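Local coordinates for protein beta-galactosidase (Geobacillus stearothermophilus, PDB 4OIF) that probably hydrolyses terminal, non-reducing beta-D-galactose units of beta-D-galactosides, as a zinc-containing member of glycoside hydrolase family 42, at residues R106-R111 and G160-C165; Y129-Q134 and S234-E239; P265-Y271 and Y417-W423. All blocks are in the same frame, centred on the assembly; numbering follows the deposited sequence. Where two conformers were deposited one is given.

Interaction 1 (R106-R111 and G160-C165); sequences RVNAAR and GGECHC. With ZN (zinc ion), chain D.
H164 sets its imidazole against A109, whose CA lies 3.6 Å from the centroid of the H164 ring in a CH-pi contact over the face. H164 CG stands anti to its carbonyl carbon (chi1 -60°), which brings the ring against the type I turn N108-R111. Histidine suits this place because a face that accepts C-H groups is framed by polar ring nitrogens: ND1 is hydrogen-bonded to S208, and NE2 gives a weak bond to the carboxylate of E162, itself held by W224. The backbone joins in, H164 N donating to V107 O at 2.8 Å.

R106 stretches its chain along the main chain of G160-E162. R106 NH2 reaches G160 O at 2.6 Å in an almost straight bond (175°) lying in the guanidinium plane, and a water links NH1 to the same oxygen, while NE turns to H122 O. A CB at G161 would be jammed against G160 O and would also collide with R106 NH1, so only glycine fits.

V107 faces the metal site. V107 N donates to C163 SG (3.3 Å, 171°), a bond that probably softens the negative charge on the zinc-bound sulfur, and V107 CG2 packs against C165 CB at 3.4 Å. C163 SG and C165 SG each bind the zinc ion at 2.4 Å; C123 and C168 complete the four-cysteine site, which ties the loop holding segment 106-111, through C123, to segment 160-165 and the start of helix 166-179.

Segment 106-111 belongs to the loop between helix 95-100 and helix 127-144, and R111 also packs on L115 of a second subunit. Segment 160-165 follows strand 150-154 and leads into helix 166-179, with C165 as its N-cap.

Interaction 2 (Y129-Q134 and S234-E239); sequences YREKTQ and SFFENE
R130 lays its guanidinium over the backbone of F235, with F235 CA above one face toward the rim, while its aliphatic part runs past the F235 ring, R130 CG 3.8 Å from F235 CD2. The chain is extended from CG to NE, and this carries the charged end across to helix 218-246: R130 NH1 donates to S234 OG at 2.9 Å, close to the guanidinium plane, and NH2 adds a weak bond to that hydroxyl and has its stronger partner in F124 O. Arginine suits the place by pairing a long apolar stem with several donors.

F235 meets Y129 rim to rim, with F235 CZ 3.4 Å from Y129 CD2 and the ring planes 27° apart; H122 meets both rings. Over the centre of the F235 ring sits a water that donates to T133 OG1 and F235 O and accepts from N238 ND2.

N238 puts CG anti to its backbone N (chi1 -175°), sending the amide between the helices, where N238 ND2 also makes a weak bond to R130 O at 2.8 Å. In return Q134, its chain extended, passes NE2 to N238 O at 3.0 Å. The two amides thus each reach a main-chain carbonyl of the opposite helix.

The axes of segments 129-134 and 234-239 approach to 9.3 Å and cross at -37°. Helix 127-144 leads to strand 150-154 and helix 218-246 to strand 252-259, parallel neighbours in the sheet, so these helices pack side by side on the outside of the TIM barrel.

Interaction 3 (P265-Y271 and Y417-W423); sequences PFQGLDY and YDWENNW
The W419 indole is covered on both faces: D270 CA and Y271 N lie over one, the former 4.0 Å from the centroid of the W419 five-membered ring, and Y417 CE2 lies over the other. In its own plane W419 NE1 donates to F266 O at 2.8 Å, almost along the C=O axis. W423 NE1 donates likewise to Q267 O at 2.8 Å, but with the oxygen tilted from the ring plane. Tryptophan suits both sites, combining a broad apolar surface with one N-H at the rim. P265 CG rests on the face of Y417, 3.5 Å from Y417 CZ. Bent at chi2 (-44°), Q267 turns its amide so that Q267 NE2 meets Y417 OH (3.1 Å, 167°), an oxygen that also accepts from N422 ND2. Replacing W419 by a leucine removes the indole N-H and would probably leave F266 O without its mate and open a gap between D270 and Y417.

The contact joins the barrel to the trimerisation domain: the loop between strand 264-265 and helix 271-274 meets the start of helix 419-427, just after strand 413-416. Helix 218-246 packs on W423, helix 296-312 on W419 and P265.

Interactions 1 and 2 lie on the same side of the chain's centre, about 18 Å apart between centres, and their segments alternate along the sequence, so the barrel's loops and helices are interlaced there. Interaction 3 opens later in the chain, about 19 Å from interaction 1 and 24 Å from interaction 2 between centres. It touches interaction 1 through L269 CD1 and G160 N, 4.2 Å apart. Helix 218-246 ties interactions 2 and 3 together, carrying segment 234-239 and packing on W423. Interactions 1 and 2 both join parts of the barrel domain, whereas interaction 3 links it to the trimerisation domain close to the predicted proton donor E158, whose side chain is about 7 Å from that of Y271.

Interaction 1 (R106-R111 and G160-C165)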
loop_
_atom_site.group_PDB
_atom_site.type_symbol
_atom_site.label_atom_id
_atom_site.label_comp_id
_atom_site.label_asym_id
_atom_site.label_seq_id
_atom_site.Cartn_x
_atom_site.Cartn_y
_atom_site.Cartn_z
ATOM N N ARG A 106 -14.053 5.176 -21.299
ATOM C CA ARG A 106 -13.577 6.256 -20.435
ATOM C C ARG A 106 -12.084 6.556 -20.535
ATOM O O ARG A 106 -11.259 5.688 -20.822
ATOM C CB ARG A 106 -13.889 5.945 -18.971
ATOM C CG ARG A 106 -15.347 6.050 -18.593
ATOM C CD ARG A 106 -15.550 5.649 -17.129
ATOM N NE ARG A 106 -16.882 6.013 -16.641
ATOM C CZ ARG A 106 -17.345 5.717 -15.429
ATOM N NH1 ARG A 106 -16.588 5.034 -14.574
ATOM N NH2 ARG A 106 -18.569 6.102 -15.073
ATOM N N VAL A 107 -11.753 7.810 -20.284
ATOM C CA VAL A 107 -10.387 8.209 -20.026
ATOM C C VAL A 107 -10.303 8.495 -18.536
ATOM O O VAL A 107 -11.057 9.346 -18.042
ATOM C CB VAL A 107 -10.000 9.453 -20.845
ATOM C CG1 VAL A 107 -8.624 9.920 -20.469
ATOM C CG2 VAL A 107 -10.080 9.152 -22.330
ATOM N N ASN A 108 -9.429 7.796 -17.805
ATOM C CA ASN A 108 -9.406 7.993 -16.354
ATOM C C ASN A 108 -8.739 9.306 -15.983
ATOM O O ASN A 108 -8.419 10.115 -16.861
ATOM C CB ASN A 108 -8.734 6.830 -15.621
ATOM C CG ASN A 108 -7.272 6.653 -15.979
ATOM O OD1 ASN A 108 -6.646 7.507 -16.600
ATOM N ND2 ASN A 108 -6.717 5.520 -15.576
ATOM N N ALA A 109 -8.547 9.522 -14.684
ATOM C CA ALA A 109 -7.999 10.785 -14.201
ATOM C C ALA A 109 -6.568 10.985 -14.690
ATOM O O ALA A 109 -6.166 12.112 -15.001
ATOM C CB ALA A 109 -8.057 10.845 -12.687
ATOM N N ALA A 110 -5.813 9.887 -14.771
ATOM C CA ALA A 110 -4.422 9.923 -15.242
ATOM C C ALA A 110 -4.332 10.024 -16.755
ATOM O O ALA A 110 -3.259 9.868 -17.317
ATOM C CB ALA A 110 -3.673 8.701 -14.773
ATOM N N ARG A 111 -5.476 10.260 -17.395
ATOM C CA ARG A 111 -5.607 10.419 -18.843
ATOM C C ARG A 111 -5.328 9.129 -19.654
ATOM O O ARG A 111 -5.050 9.179 -20.853
ATOM C CB ARG A 111 -4.716 11.570 -19.327
ATOM C CG ARG A 111 -4.937 12.900 -18.570
ATOM C CD ARG A 111 -6.422 13.228 -18.416
ATOM N NE ARG A 111 -6.673 14.662 -18.299
ATOM C CZ ARG A 111 -7.108 15.260 -17.192
ATOM N NH1 ARG A 111 -7.348 14.544 -16.090
ATOM N NH2 ARG A 111 -7.311 16.576 -17.190
ATOM N N GLY A 160 -22.128 5.859 -11.525
ATOM C CA GLY A 160 -20.919 6.182 -10.799
ATOM C C GLY A 160 -19.687 6.197 -11.670
ATOM O O GLY A 160 -19.631 5.537 -12.713
ATOM N N GLY A 161 -18.688 6.961 -11.233
ATOM C CA GLY A 161 -17.448 7.084 -11.970
ATOM C C GLY A 161 -17.395 8.356 -12.795
ATOM O O GLY A 161 -18.390 9.080 -12.932
ATOM N N GLU A 162 -16.231 8.631 -13.362
ATOM C CA GLU A 162 -16.074 9.840 -14.149
ATOM C C GLU A 162 -15.262 9.570 -15.402
ATOM O O GLU A 162 -14.672 8.499 -15.563
ATOM C CB GLU A 162 -15.426 10.934 -13.302
ATOM C CG GLU A 162 -14.222 10.469 -12.498
ATOM C CD GLU A 162 -13.823 11.472 -11.425
ATOM O OE1 GLU A 162 -14.596 11.653 -10.455
ATOM O OE2 GLU A 162 -12.737 12.080 -11.552
ATOM N N CYS A 163 -15.263 10.537 -16.305
ATOM C CA CYS A 163 -14.467 10.445 -17.514
ATOM C C CYS A 163 -13.776 11.781 -17.767
ATOM O O CYS A 163 -14.346 12.840 -17.505
ATOM C CB CYS A 163 -15.327 10.034 -18.714
ATOM S SG CYS A 163 -14.371 9.835 -20.233
ATOM N N HIS A 164 -12.545 11.709 -18.271
ATOM C CA HIS A 164 -11.686 12.872 -18.434
ATOM C C HIS A 164 -11.244 13.069 -19.876
ATOM O O HIS A 164 -10.290 13.794 -20.134
ATOM C CB HIS A 164 -10.444 12.743 -17.557
ATOM C CG HIS A 164 -10.737 12.641 -16.097
ATOM N ND1 HIS A 164 -10.604 13.710 -15.236
ATOM C CD2 HIS A 164 -11.135 11.592 -15.339
ATOM C CE1 HIS A 164 -10.921 13.328 -14.014
ATOM N NE2 HIS A 164 -11.241 12.045 -14.048
ATOM N N CYS A 165 -11.921 12.410 -20.808
ATOM C CA CYS A 165 -11.589 12.544 -22.220
ATOM C C CYS A 165 -11.812 13.978 -22.690
ATOM O O CYS A 165 -12.347 14.807 -21.942
ATOM C CB CYS A 165 -12.416 11.570 -23.062
ATOM S SG CYS A 165 -14.122 12.026 -23.308
HETATM ZN ZN ZN D . -15.644 11.381 -21.597
HETATM O O HOH W 1 -17.914 3.328 -12.367
#

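Interaction 2 (Y129-Q134 and S234-E239)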
loop_
_atom_site.group_PDB
_atom_site.type_symbol
_atom_site.label_atom_id
_atom_site.label_comp_id
_atom_site.label_asym_id
_atom_site.label_seq_id
_atom_site.Cartn_x
_atom_site.Cartn_y
_atom_site.Cartn_z
ATOM N N TYR A 129 -23.130 7.315 -27.227
ATOM C CA TYR A 129 -23.668 6.454 -26.193
ATOM C C TYR A 129 -25.016 6.985 -25.700
ATOM O O TYR A 129 -25.935 6.209 -25.412
ATOM C CB TYR A 129 -22.683 6.299 -25.030
ATOM C CG TYR A 129 -22.999 5.068 -24.239
ATOM C CD1 TYR A 129 -23.050 3.823 -24.863
ATOM C CD2 TYR A 129 -23.291 5.141 -22.887
ATOM C CE1 TYR A 129 -23.362 2.684 -24.155
ATOM C CE2 TYR A 129 -23.601 4.002 -22.166
ATOM C CZ TYR A 129 -23.638 2.778 -22.804
ATOM O OH TYR A 129 -23.940 1.644 -22.084
ATOM N N ARG A 130 -25.137 8.306 -25.628
ATOM C CA ARG A 130 -26.403 8.939 -25.273
ATOM C C ARG A 130 -27.504 8.558 -26.263
ATOM O O ARG A 130 -28.622 8.184 -25.862
ATOM C CB ARG A 130 -26.233 10.462 -25.195
ATOM C CG ARG A 130 -25.588 10.903 -23.896
ATOM C CD ARG A 130 -25.165 12.358 -23.897
ATOM N NE ARG A 130 -24.537 12.708 -22.620
ATOM C CZ ARG A 130 -25.135 13.396 -21.650
ATOM N NH1 ARG A 130 -26.376 13.836 -21.816
ATOM N NH2 ARG A 130 -24.485 13.661 -20.524
ATOM N N GLU A 131 -27.167 8.600 -27.551
ATOM C CA GLU A 131 -28.117 8.226 -28.598
ATOM C C GLU A 131 -28.477 6.732 -28.624
ATOM O O GLU A 131 -29.653 6.383 -28.760
ATOM C CB GLU A 131 -27.582 8.660 -29.962
ATOM C CG GLU A 131 -27.674 10.172 -30.169
ATOM C CD GLU A 131 -26.963 10.665 -31.423
ATOM O OE1 GLU A 131 -26.672 9.838 -32.318
ATOM O OE2 GLU A 131 -26.696 11.890 -31.507
ATOM N N LYS A 132 -27.490 5.853 -28.490
ATOM C CA LYS A 132 -27.776 4.425 -28.531
ATOM C C LYS A 132 -28.573 3.977 -27.300
ATOM O O LYS A 132 -29.530 3.176 -27.430
ATOM C CB LYS A 132 -26.482 3.626 -28.666
ATOM C CG LYS A 132 -25.754 3.857 -29.996
ATOM C CD LYS A 132 -25.683 2.588 -30.836
ATOM C CE LYS A 132 -25.116 2.862 -32.231
ATOM N NZ LYS A 132 -26.041 3.648 -33.121
ATOM N N THR A 133 -28.221 4.504 -26.124
ATOM C CA THR A 133 -28.968 4.139 -24.932
ATOM C C THR A 133 -30.375 4.723 -25.002
ATOM O O THR A 133 -31.353 4.034 -24.694
ATOM C CB THR A 133 -28.271 4.595 -23.634
ATOM O OG1 THR A 133 -28.103 6.014 -23.649
ATOM C CG2 THR A 133 -26.912 3.916 -23.488
ATOM N N GLN A 134 -30.500 5.981 -25.420
ATOM C CA GLN A 134 -31.845 6.520 -25.550
ATOM C C GLN A 134 -32.678 5.706 -26.535
ATOM O O GLN A 134 -33.859 5.475 -26.306
ATOM C CB GLN A 134 -31.836 7.975 -25.982
ATOM C CG GLN A 134 -33.210 8.610 -25.792
ATOM C CD GLN A 134 -33.342 9.981 -26.414
ATOM O OE1 GLN A 134 -33.764 10.116 -27.562
ATOM N NE2 GLN A 134 -33.008 11.011 -25.648
ATOM N N SER A 234 -27.644 14.542 -16.310
ATOM C CA SER A 234 -27.942 14.850 -17.711
ATOM C C SER A 234 -28.015 13.572 -18.573
ATOM O O SER A 234 -28.933 13.427 -19.411
ATOM C CB SER A 234 -26.895 15.823 -18.268
ATOM O OG SER A 234 -26.857 15.815 -19.687
ATOM N N PHE A 235 -27.068 12.650 -18.358
ATOM C CA PHE A 235 -27.105 11.364 -19.055
ATOM C C PHE A 235 -28.383 10.615 -18.729
ATOM O O PHE A 235 -29.016 10.020 -19.610
ATOM C CB PHE A 235 -25.901 10.498 -18.690
ATOM C CG PHE A 235 -25.791 9.227 -19.500
ATOM C CD1 PHE A 235 -26.507 8.088 -19.145
ATOM C CD2 PHE A 235 -24.949 9.162 -20.608
ATOM C CE1 PHE A 235 -26.405 6.912 -19.896
ATOM C CE2 PHE A 235 -24.834 7.988 -21.357
ATOM C CZ PHE A 235 -25.570 6.861 -20.999
ATOM N N PHE A 236 -28.744 10.629 -17.451
ATOM C CA PHE A 236 -29.972 9.985 -16.998
ATOM C C PHE A 236 -31.230 10.548 -17.691
ATOM O O PHE A 236 -32.114 9.802 -18.119
ATOM C CB PHE A 236 -30.091 10.136 -15.480
ATOM C CG PHE A 236 -31.474 9.912 -14.948
ATOM C CD1 PHE A 236 -31.901 8.636 -14.603
ATOM C CD2 PHE A 236 -32.347 10.979 -14.775
ATOM C CE1 PHE A 236 -33.182 8.420 -14.105
ATOM C CE2 PHE A 236 -33.632 10.772 -14.278
ATOM C CZ PHE A 236 -34.051 9.490 -13.944
ATOM N N GLU A 237 -31.310 11.869 -17.763
ATOM C CA GLU A 237 -32.445 12.556 -18.346
ATOM C C GLU A 237 -32.545 12.168 -19.802
ATOM O O GLU A 237 -33.640 11.860 -20.336
ATOM C CB GLU A 237 -32.288 14.071 -18.187
ATOM C CG GLU A 237 -32.506 14.558 -16.764
ATOM C CD GLU A 237 -33.976 14.464 -16.346
ATOM O OE1 GLU A 237 -34.826 14.403 -17.268
ATOM O OE2 GLU A 237 -34.281 14.459 -15.119
ATOM N N ASN A 238 -31.377 12.146 -20.433
ATOM C CA ASN A 238 -31.321 11.693 -21.798
ATOM C C ASN A 238 -31.871 10.288 -21.949
ATOM O O ASN A 238 -32.626 10.018 -22.888
ATOM C CB ASN A 238 -29.907 11.727 -22.342
ATOM C CG ASN A 238 -29.870 11.370 -23.797
ATOM O OD1 ASN A 238 -30.195 12.201 -24.638
ATOM N ND2 ASN A 238 -29.503 10.129 -24.110
ATOM N N GLU A 239 -31.477 9.401 -21.036
ATOM C CA GLU A 239 -31.999 8.032 -21.018
ATOM C C GLU A 239 -33.522 8.026 -20.945
ATOM O O GLU A 239 -34.176 7.299 -21.682
ATOM C CB GLU A 239 -31.450 7.226 -19.833
ATOM C CG GLU A 239 -30.082 6.607 -20.038
ATOM C CD GLU A 239 -29.982 5.226 -19.413
ATOM O OE1 GLU A 239 -29.142 5.024 -18.513
ATOM O OE2 GLU A 239 -30.761 4.340 -19.814
HETATM O O HOH W 2 -27.660 14.420 -24.539
HETATM O O HOH W 3 -28.386 8.526 -22.396
#

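Interaction 3 (P265-Y271 and Y417-W423)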
loop_
_atom_site.group_PDB
_atom_site.type_symbol
_atom_site.label_atom_id
_atom_site.label_comp_id
_atom_site.label_asym_id
_atom_site.label_seq_id
_atom_site.Cartn_x
_atom_site.Cartn_y
_atom_site.Cartn_z
ATOM N N PRO A 265 -22.831 7.374 3.151
ATOM C CA PRO A 265 -23.487 7.670 1.877
ATOM C C PRO A 265 -22.514 7.531 0.720
ATOM O O PRO A 265 -21.324 7.827 0.892
ATOM C CB PRO A 265 -23.944 9.119 2.046
ATOM C CG PRO A 265 -24.092 9.295 3.517
ATOM C CD PRO A 265 -23.096 8.399 4.174
ATOM N N PHE A 266 -23.005 7.053 -0.420
ATOM C CA PHE A 266 -22.189 6.954 -1.617
ATOM C C PHE A 266 -21.541 8.314 -1.867
ATOM O O PHE A 266 -22.211 9.352 -1.789
ATOM C CB PHE A 266 -23.029 6.505 -2.814
ATOM C CG PHE A 266 -22.262 6.425 -4.095
ATOM C CD1 PHE A 266 -21.192 5.549 -4.224
ATOM C CD2 PHE A 266 -22.616 7.210 -5.183
ATOM C CE1 PHE A 266 -20.480 5.468 -5.411
ATOM C CE2 PHE A 266 -21.912 7.132 -6.376
ATOM C CZ PHE A 266 -20.839 6.261 -6.487
ATOM N N GLN A 267 -20.233 8.305 -2.125
ATOM C CA GLN A 267 -19.465 9.536 -2.212
ATOM C C GLN A 267 -19.274 10.006 -3.637
ATOM O O GLN A 267 -18.866 11.141 -3.859
ATOM C CB GLN A 267 -18.102 9.363 -1.543
ATOM C CG GLN A 267 -18.171 9.365 -0.028
ATOM C CD GLN A 267 -19.079 10.468 0.472
ATOM O OE1 GLN A 267 -18.723 11.651 0.424
ATOM N NE2 GLN A 267 -20.277 10.092 0.924
ATOM N N GLY A 268 -19.593 9.150 -4.604
ATOM C CA GLY A 268 -19.340 9.455 -6.000
ATOM C C GLY A 268 -20.314 10.394 -6.690
ATOM O O GLY A 268 -20.020 10.924 -7.763
ATOM N N LEU A 269 -21.479 10.595 -6.084
ATOM C CA LEU A 269 -22.529 11.419 -6.684
ATOM C C LEU A 269 -23.329 12.129 -5.601
ATOM O O LEU A 269 -23.533 11.594 -4.511
ATOM C CB LEU A 269 -23.462 10.562 -7.542
ATOM C CG LEU A 269 -22.918 9.950 -8.829
ATOM C CD1 LEU A 269 -23.914 8.955 -9.401
ATOM C CD2 LEU A 269 -22.594 11.045 -9.840
ATOM N N ASP A 270 -23.774 13.341 -5.893
ATOM C CA ASP A 270 -24.611 14.071 -4.955
ATOM C C ASP A 270 -26.069 13.604 -5.093
ATOM O O ASP A 270 -26.811 14.077 -5.956
ATOM C CB ASP A 270 -24.488 15.572 -5.193
ATOM C CG ASP A 270 -25.148 16.388 -4.107
ATOM O OD1 ASP A 270 -25.861 15.809 -3.263
ATOM O OD2 ASP A 270 -24.951 17.619 -4.094
ATOM N N TYR A 271 -26.478 12.671 -4.239
ATOM C CA TYR A 271 -27.820 12.114 -4.335
ATOM C C TYR A 271 -28.905 13.113 -3.942
ATOM O O TYR A 271 -30.069 12.932 -4.298
ATOM C CB TYR A 271 -27.943 10.869 -3.462
ATOM C CG TYR A 271 -27.282 9.638 -4.016
ATOM C CD1 TYR A 271 -27.047 9.503 -5.380
ATOM C CD2 TYR A 271 -26.889 8.606 -3.172
ATOM C CE1 TYR A 271 -26.447 8.376 -5.887
ATOM C CE2 TYR A 271 -26.285 7.480 -3.667
ATOM C CZ TYR A 271 -26.070 7.365 -5.027
ATOM O OH TYR A 271 -25.475 6.226 -5.515
ATOM N N TYR A 417 -27.071 16.461 6.694
ATOM C CA TYR A 417 -25.935 15.922 5.973
ATOM C C TYR A 417 -25.781 16.683 4.654
ATOM O O TYR A 417 -26.774 17.081 4.050
ATOM C CB TYR A 417 -26.133 14.434 5.715
ATOM C CG TYR A 417 -25.099 13.821 4.802
ATOM C CD1 TYR A 417 -23.815 13.566 5.262
ATOM C CD2 TYR A 417 -25.409 13.481 3.487
ATOM C CE1 TYR A 417 -22.860 12.989 4.443
ATOM C CE2 TYR A 417 -24.456 12.909 2.653
ATOM C CZ TYR A 417 -23.177 12.663 3.145
ATOM O OH TYR A 417 -22.196 12.102 2.354
ATOM N N ASP A 418 -24.543 16.892 4.214
ATOM C CA ASP A 418 -24.291 17.600 2.961
ATOM C C ASP A 418 -23.143 16.936 2.181
ATOM O O ASP A 418 -22.017 16.805 2.685
ATOM C CB ASP A 418 -23.985 19.073 3.244
ATOM C CG ASP A 418 -23.957 19.921 1.990
ATOM O OD1 ASP A 418 -25.035 20.281 1.491
ATOM O OD2 ASP A 418 -22.857 20.248 1.511
ATOM N N TRP A 419 -23.454 16.506 0.958
ATOM C CA TRP A 419 -22.506 15.814 0.077
ATOM C C TRP A 419 -21.325 16.700 -0.285
ATOM O O TRP A 419 -20.172 16.264 -0.264
ATOM C CB TRP A 419 -23.205 15.336 -1.208
ATOM C CG TRP A 419 -23.679 13.884 -1.188
ATOM C CD1 TRP A 419 -22.974 12.787 -1.608
ATOM C CD2 TRP A 419 -24.959 13.390 -0.753
ATOM N NE1 TRP A 419 -23.727 11.650 -1.451
ATOM C CE2 TRP A 419 -24.951 11.988 -0.936
ATOM C CE3 TRP A 419 -26.114 13.997 -0.235
ATOM C CZ2 TRP A 419 -26.049 11.178 -0.603
ATOM C CZ3 TRP A 419 -27.208 13.192 0.091
ATOM C CH2 TRP A 419 -27.167 11.798 -0.095
ATOM N N GLU A 420 -21.615 17.945 -0.634
ATOM C CA GLU A 420 -20.556 18.853 -1.024
ATOM C C GLU A 420 -19.638 19.122 0.173
ATOM O O GLU A 420 -18.423 19.184 0.023
ATOM C CB GLU A 420 -21.148 20.140 -1.614
ATOM C CG GLU A 420 -21.713 19.920 -3.031
ATOM C CD GLU A 420 -22.408 21.141 -3.646
ATOM O OE1 GLU A 420 -22.684 22.135 -2.941
ATOM O OE2 GLU A 420 -22.680 21.095 -4.860
ATOM N N ASN A 421 -20.218 19.241 1.362
ATOM C CA ASN A 421 -19.438 19.353 2.589
ATOM C C ASN A 421 -18.529 18.142 2.813
ATOM O O ASN A 421 -17.371 18.286 3.194
ATOM C CB ASN A 421 -20.365 19.541 3.793
ATOM C CG ASN A 421 -19.604 19.661 5.097
ATOM O OD1 ASN A 421 -18.775 20.555 5.266
ATOM N ND2 ASN A 421 -19.899 18.772 6.037
ATOM N N ASN A 422 -19.062 16.951 2.578
ATOM C CA ASN A 422 -18.268 15.735 2.645
ATOM C C ASN A 422 -17.064 15.804 1.687
ATOM O O ASN A 422 -15.915 15.581 2.085
ATOM C CB ASN A 422 -19.155 14.525 2.326
ATOM C CG ASN A 422 -18.665 13.246 2.978
ATOM O OD1 ASN A 422 -17.501 13.131 3.351
ATOM N ND2 ASN A 422 -19.551 12.269 3.104
ATOM N N TRP A 423 -17.341 16.139 0.432
ATOM C CA TRP A 423 -16.298 16.325 -0.576
ATOM C C TRP A 423 -15.208 17.308 -0.123
ATOM O O TRP A 423 -14.018 16.975 -0.076
ATOM C CB TRP A 423 -16.915 16.809 -1.894
ATOM C CG TRP A 423 -17.795 15.783 -2.568
ATOM C CD1 TRP A 423 -17.838 14.447 -2.307
ATOM C CD2 TRP A 423 -18.763 16.018 -3.609
ATOM N NE1 TRP A 423 -18.763 13.831 -3.117
ATOM C CE2 TRP A 423 -19.348 14.773 -3.923
ATOM C CE3 TRP A 423 -19.194 17.158 -4.299
ATOM C CZ2 TRP A 423 -20.334 14.634 -4.904
ATOM C CZ3 TRP A 423 -20.175 17.019 -5.275
ATOM C CH2 TRP A 423 -20.733 15.766 -5.566
HETATM O O HOH W 4 -24.387 18.928 -1.409
HETATM O O HOH W 5 -23.402 18.970 -6.151
#